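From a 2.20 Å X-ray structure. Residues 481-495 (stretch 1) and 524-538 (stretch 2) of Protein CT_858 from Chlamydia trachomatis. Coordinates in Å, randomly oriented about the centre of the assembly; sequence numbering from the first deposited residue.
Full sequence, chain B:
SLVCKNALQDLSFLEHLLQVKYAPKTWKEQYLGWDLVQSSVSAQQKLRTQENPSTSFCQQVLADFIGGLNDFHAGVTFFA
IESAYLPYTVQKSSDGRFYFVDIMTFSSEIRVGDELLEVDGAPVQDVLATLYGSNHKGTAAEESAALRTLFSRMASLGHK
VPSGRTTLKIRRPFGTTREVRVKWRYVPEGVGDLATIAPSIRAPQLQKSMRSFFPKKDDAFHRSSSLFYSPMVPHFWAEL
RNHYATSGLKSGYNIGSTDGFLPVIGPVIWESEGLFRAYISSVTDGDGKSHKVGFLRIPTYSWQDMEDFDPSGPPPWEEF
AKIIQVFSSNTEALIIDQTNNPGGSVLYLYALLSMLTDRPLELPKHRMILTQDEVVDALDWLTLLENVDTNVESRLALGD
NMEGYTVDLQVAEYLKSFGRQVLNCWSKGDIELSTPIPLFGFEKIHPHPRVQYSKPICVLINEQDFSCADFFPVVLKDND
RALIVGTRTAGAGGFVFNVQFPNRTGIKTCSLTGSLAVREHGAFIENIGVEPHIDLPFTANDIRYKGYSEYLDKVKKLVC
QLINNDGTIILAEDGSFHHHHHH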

# COMPACT_ATOMS: atom_id res chain seq x y z
N ARG B 481 -30.41 -14.56 -17.52
CA ARG B 481 -30.53 -15.45 -16.36
C ARG B 481 -31.55 -14.95 -15.35
O ARG B 481 -32.18 -15.73 -14.64
CB ARG B 481 -29.17 -15.56 -15.65
CG ARG B 481 -28.64 -16.97 -15.43
CD ARG B 481 -29.10 -17.65 -14.15
NE ARG B 481 -30.53 -17.85 -14.15
CZ ARG B 481 -31.22 -18.46 -13.20
NH1 ARG B 481 -30.62 -18.96 -12.13
NH2 ARG B 481 -32.54 -18.50 -13.30
N ALA B 482 -31.70 -13.63 -15.27
CA ALA B 482 -32.62 -13.05 -14.30
C ALA B 482 -33.37 -11.84 -14.80
O ALA B 482 -32.95 -11.18 -15.76
CB ALA B 482 -31.86 -12.67 -13.03
N LEU B 483 -34.47 -11.55 -14.13
CA LEU B 483 -35.31 -10.40 -14.43
C LEU B 483 -34.71 -9.27 -13.59
O LEU B 483 -34.60 -9.41 -12.36
CB LEU B 483 -36.74 -10.71 -13.99
CG LEU B 483 -37.97 -10.04 -14.62
CD1 LEU B 483 -38.74 -9.30 -13.55
CD2 LEU B 483 -37.58 -9.13 -15.77
N ILE B 484 -34.32 -8.16 -14.21
CA ILE B 484 -33.74 -7.04 -13.47
C ILE B 484 -34.81 -5.97 -13.29
O ILE B 484 -35.39 -5.50 -14.27
CB ILE B 484 -32.48 -6.46 -14.18
CG1 ILE B 484 -31.29 -7.42 -14.08
CG2 ILE B 484 -32.02 -5.19 -13.48
CD1 ILE B 484 -31.51 -8.74 -14.65
N VAL B 485 -35.04 -5.57 -12.04
CA VAL B 485 -36.08 -4.60 -11.73
C VAL B 485 -35.60 -3.44 -10.85
O VAL B 485 -34.76 -3.63 -9.98
CB VAL B 485 -37.25 -5.32 -11.00
CG1 VAL B 485 -38.39 -4.36 -10.71
CG2 VAL B 485 -37.72 -6.49 -11.85
N GLY B 486 -36.15 -2.25 -11.08
CA GLY B 486 -35.79 -1.09 -10.28
C GLY B 486 -35.41 0.10 -11.15
O GLY B 486 -36.12 0.43 -12.12
N THR B 487 -34.31 0.76 -10.81
CA THR B 487 -33.84 1.87 -11.61
C THR B 487 -32.39 1.65 -12.01
O THR B 487 -31.63 0.96 -11.32
CB THR B 487 -34.02 3.25 -10.87
OG1 THR B 487 -33.40 3.22 -9.57
CG2 THR B 487 -35.51 3.57 -10.71
N ARG B 488 -32.03 2.23 -13.16
CA ARG B 488 -30.70 2.15 -13.75
C ARG B 488 -29.57 2.33 -12.74
O ARG B 488 -29.62 3.23 -11.89
CB ARG B 488 -30.59 3.21 -14.86
CG ARG B 488 -29.26 3.30 -15.58
CD ARG B 488 -29.27 4.46 -16.61
NE ARG B 488 -30.26 4.26 -17.67
CZ ARG B 488 -30.07 3.54 -18.77
NH1 ARG B 488 -28.91 2.93 -18.98
NH2 ARG B 488 -31.05 3.40 -19.66
N THR B 489 -28.53 1.49 -12.84
CA THR B 489 -27.39 1.57 -11.94
C THR B 489 -26.52 2.80 -12.26
O THR B 489 -26.63 3.40 -13.33
CB THR B 489 -26.54 0.26 -11.99
OG1 THR B 489 -26.01 0.08 -13.30
CG2 THR B 489 -27.41 -0.96 -11.62
N ALA B 490 -25.65 3.16 -11.32
CA ALA B 490 -24.78 4.34 -11.44
C ALA B 490 -23.85 4.40 -12.64
O ALA B 490 -23.75 5.43 -13.31
CB ALA B 490 -23.98 4.52 -10.17
N GLY B 491 -23.13 3.32 -12.90
CA GLY B 491 -22.22 3.32 -14.02
C GLY B 491 -20.77 3.62 -13.69
O GLY B 491 -20.17 4.55 -14.23
N ALA B 492 -20.20 2.86 -12.76
CA ALA B 492 -18.78 3.00 -12.43
C ALA B 492 -18.23 1.80 -13.19
O ALA B 492 -17.98 0.74 -12.62
CB ALA B 492 -18.56 2.85 -10.92
N GLY B 493 -18.10 1.97 -14.51
CA GLY B 493 -17.68 0.89 -15.38
C GLY B 493 -16.22 0.58 -15.65
O GLY B 493 -15.81 0.47 -16.81
N GLY B 494 -15.44 0.43 -14.59
CA GLY B 494 -14.02 0.12 -14.72
C GLY B 494 -13.49 -0.20 -13.34
O GLY B 494 -14.13 0.12 -12.35
N PHE B 495 -12.32 -0.83 -13.26
CA PHE B 495 -11.78 -1.16 -11.94
C PHE B 495 -11.05 0.04 -11.38
O PHE B 495 -10.46 0.83 -12.13
CB PHE B 495 -10.86 -2.39 -12.02
CG PHE B 495 -9.48 -2.11 -12.58
CD1 PHE B 495 -8.48 -1.55 -11.79
CD2 PHE B 495 -9.16 -2.46 -13.89
CE1 PHE B 495 -7.19 -1.34 -12.29
CE2 PHE B 495 -7.87 -2.25 -14.41
CZ PHE B 495 -6.89 -1.69 -13.61
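Stretch 2 524-538: FIENIGVEPHIDLPF

A strand of stretch 1 ends at Gly486, and stretch 2 pairs with it through the short strand 534-535. The pairing is parallel: Val485 lies beside Ile534 (CA to CA 5.0 Å) and Gly486 beside Asp535 (CA to CA 5.2 Å). Ile534 N donates to Ile484 O at 3.2 Å, Gly486 N to Ile534 O at 3.1 Å, and Leu536 N to Gly486 O at 2.7 Å, so the backbone of stretch 1 is bonded alternately through carbonyl and amide. Ile484 O also accepts from His533 N at 2.7 Å.

Beyond the strand the register reverses. As stretch 1 advances from Arg488 through Gly491 to Gly493, its nearest partners run backwards, from Glu531 through Gly529 to Glu526. Thr489 N donates to Val530 O at 3.0 Å, and Asn527 N to Gly491 O at 2.7 Å. Gly491 and Gly529 bring their CA atoms within 3.6 Å, an approach that glycine permits: a CB on Gly491 would clash with the backbone around Asn527, one on Gly529 with Thr489 O. Gly493 likewise leaves room for Glu526 N and Ile525 CB.

Among the side chains, Val485 and Ile534 share one face of the sheet, with Val485 CG2 4.3 Å from Ile534 CB, while Val485 CG1 reaches Leu536 CD1 at 3.8 Å. Compact Pro532 packs its CB 3.7 Å from Ile484 CG2. Threonine suits position 489 because its hydroxyl can serve a backbone amide: Thr489 OG1 accepts from Val530 N at 2.8 Å. The long Arg488 reaches Ile528 O with NH1 at 2.9 Å, and Glu531 CB lies over one guanidinium face; water 1 links Arg488 NH1 (3.0 Å) to Glu531 OE1 (2.7 Å). Glu526 OE1 accepts a weak bond from Gly493 N at 2.9 Å.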

# COMPACT_ATOMS: atom_id res chain seq x y z
N PHE B 524 -20.74 0.57 -23.29
CA PHE B 524 -19.88 0.72 -22.12
C PHE B 524 -20.79 0.82 -20.89
O PHE B 524 -22.01 0.96 -21.02
CB PHE B 524 -19.03 2.00 -22.22
CG PHE B 524 -18.02 1.99 -23.34
CD1 PHE B 524 -18.37 2.41 -24.62
CD2 PHE B 524 -16.72 1.56 -23.10
CE1 PHE B 524 -17.42 2.40 -25.66
CE2 PHE B 524 -15.77 1.55 -24.13
CZ PHE B 524 -16.12 1.97 -25.41
N ILE B 525 -20.19 0.77 -19.70
CA ILE B 525 -20.95 0.86 -18.46
C ILE B 525 -20.76 2.22 -17.81
O ILE B 525 -21.68 2.74 -17.18
CB ILE B 525 -20.51 -0.25 -17.45
CG1 ILE B 525 -20.70 -1.63 -18.07
CG2 ILE B 525 -21.33 -0.15 -16.15
CD1 ILE B 525 -22.12 -1.89 -18.49
N GLU B 526 -19.57 2.80 -17.96
CA GLU B 526 -19.23 4.10 -17.38
C GLU B 526 -20.35 5.12 -17.62
O GLU B 526 -20.77 5.32 -18.75
CB GLU B 526 -17.92 4.62 -17.99
CG GLU B 526 -17.34 5.86 -17.31
CD GLU B 526 -16.96 5.61 -15.86
OE1 GLU B 526 -16.80 4.43 -15.48
OE2 GLU B 526 -16.79 6.60 -15.10
N ASN B 527 -20.82 5.76 -16.54
CA ASN B 527 -21.88 6.77 -16.61
C ASN B 527 -23.27 6.27 -16.99
O ASN B 527 -24.25 6.58 -16.31
CB ASN B 527 -21.49 7.89 -17.59
CG ASN B 527 -20.33 8.71 -17.09
OD1 ASN B 527 -20.43 9.37 -16.06
ND2 ASN B 527 -19.22 8.66 -17.82
N ILE B 528 -23.35 5.54 -18.09
CA ILE B 528 -24.60 5.01 -18.62
C ILE B 528 -25.26 3.94 -17.74
O ILE B 528 -26.47 3.78 -17.75
CB ILE B 528 -24.39 4.39 -20.03
CG1 ILE B 528 -23.79 5.43 -20.97
CG2 ILE B 528 -25.72 3.92 -20.60
CD1 ILE B 528 -24.56 6.73 -21.03
N GLY B 529 -24.44 3.21 -16.99
CA GLY B 529 -24.97 2.18 -16.13
C GLY B 529 -25.69 1.05 -16.83
O GLY B 529 -25.57 0.87 -18.05
N VAL B 530 -26.44 0.29 -16.05
CA VAL B 530 -27.17 -0.85 -16.55
C VAL B 530 -28.66 -0.62 -16.33
O VAL B 530 -29.10 -0.34 -15.21
CB VAL B 530 -26.75 -2.13 -15.81
CG1 VAL B 530 -27.49 -3.33 -16.36
CG2 VAL B 530 -25.24 -2.31 -15.93
N GLU B 531 -29.41 -0.74 -17.41
CA GLU B 531 -30.84 -0.56 -17.38
C GLU B 531 -31.52 -1.84 -16.92
O GLU B 531 -31.02 -2.94 -17.15
CB GLU B 531 -31.36 -0.19 -18.78
CG GLU B 531 -31.43 -1.35 -19.80
CD GLU B 531 -30.05 -1.93 -20.21
OE1 GLU B 531 -29.03 -1.22 -20.10
OE2 GLU B 531 -30.01 -3.09 -20.66
N PRO B 532 -32.66 -1.71 -16.23
CA PRO B 532 -33.41 -2.87 -15.75
C PRO B 532 -34.36 -3.29 -16.86
O PRO B 532 -34.52 -2.55 -17.83
CB PRO B 532 -34.18 -2.32 -14.55
CG PRO B 532 -34.50 -0.91 -15.01
CD PRO B 532 -33.17 -0.46 -15.61
N HIS B 533 -34.96 -4.47 -16.75
CA HIS B 533 -35.95 -4.92 -17.73
C HIS B 533 -37.19 -4.09 -17.42
O HIS B 533 -37.85 -3.60 -18.33
CB HIS B 533 -36.33 -6.40 -17.52
CG HIS B 533 -35.25 -7.37 -17.89
ND1 HIS B 533 -35.06 -7.80 -19.18
CD2 HIS B 533 -34.34 -8.02 -17.13
CE1 HIS B 533 -34.09 -8.70 -19.20
NE2 HIS B 533 -33.63 -8.84 -17.97
N ILE B 534 -37.49 -3.93 -16.14
CA ILE B 534 -38.66 -3.18 -15.71
C ILE B 534 -38.26 -1.97 -14.86
O ILE B 534 -37.71 -2.13 -13.77
CB ILE B 534 -39.62 -4.06 -14.85
CG1 ILE B 534 -40.02 -5.33 -15.61
CG2 ILE B 534 -40.84 -3.24 -14.46
CD1 ILE B 534 -40.77 -5.10 -16.90
N ASP B 535 -38.55 -0.77 -15.35
CA ASP B 535 -38.24 0.44 -14.61
C ASP B 535 -39.28 0.58 -13.51
O ASP B 535 -40.46 0.74 -13.80
CB ASP B 535 -38.26 1.65 -15.53
CG ASP B 535 -37.89 2.92 -14.80
OD1 ASP B 535 -38.79 3.57 -14.23
OD2 ASP B 535 -36.70 3.28 -14.79
N LEU B 536 -38.85 0.51 -12.26
CA LEU B 536 -39.75 0.58 -11.12
C LEU B 536 -39.17 1.50 -10.05
O LEU B 536 -38.52 1.04 -9.11
CB LEU B 536 -39.93 -0.81 -10.52
CG LEU B 536 -41.27 -1.33 -10.00
CD1 LEU B 536 -40.97 -2.31 -8.88
CD2 LEU B 536 -42.17 -0.21 -9.51
N PRO B 537 -39.39 2.82 -10.19
CA PRO B 537 -38.87 3.76 -9.20
C PRO B 537 -39.73 3.73 -7.94
O PRO B 537 -40.82 3.18 -7.94
CB PRO B 537 -38.96 5.10 -9.93
CG PRO B 537 -40.22 4.93 -10.77
CD PRO B 537 -40.03 3.52 -11.32
N PHE B 538 -39.22 4.31 -6.86
CA PHE B 538 -39.98 4.39 -5.61
C PHE B 538 -40.89 5.61 -5.70
O PHE B 538 -40.44 6.70 -6.07
CB PHE B 538 -39.03 4.53 -4.42
CG PHE B 538 -38.13 3.34 -4.21
CD1 PHE B 538 -36.74 3.50 -4.11
CD2 PHE B 538 -38.66 2.05 -4.11
CE1 PHE B 538 -35.90 2.40 -3.92
CE2 PHE B 538 -37.83 0.94 -3.92
CZ PHE B 538 -36.45 1.11 -3.82
O HOH W 1 -28.68 1.11 -21.36
O HOH W 2 -34.28 3.53 -14.68
O HOH W 3 -18.37 6.43 -12.96
O HOH W 4 -17.36 1.04 -19.13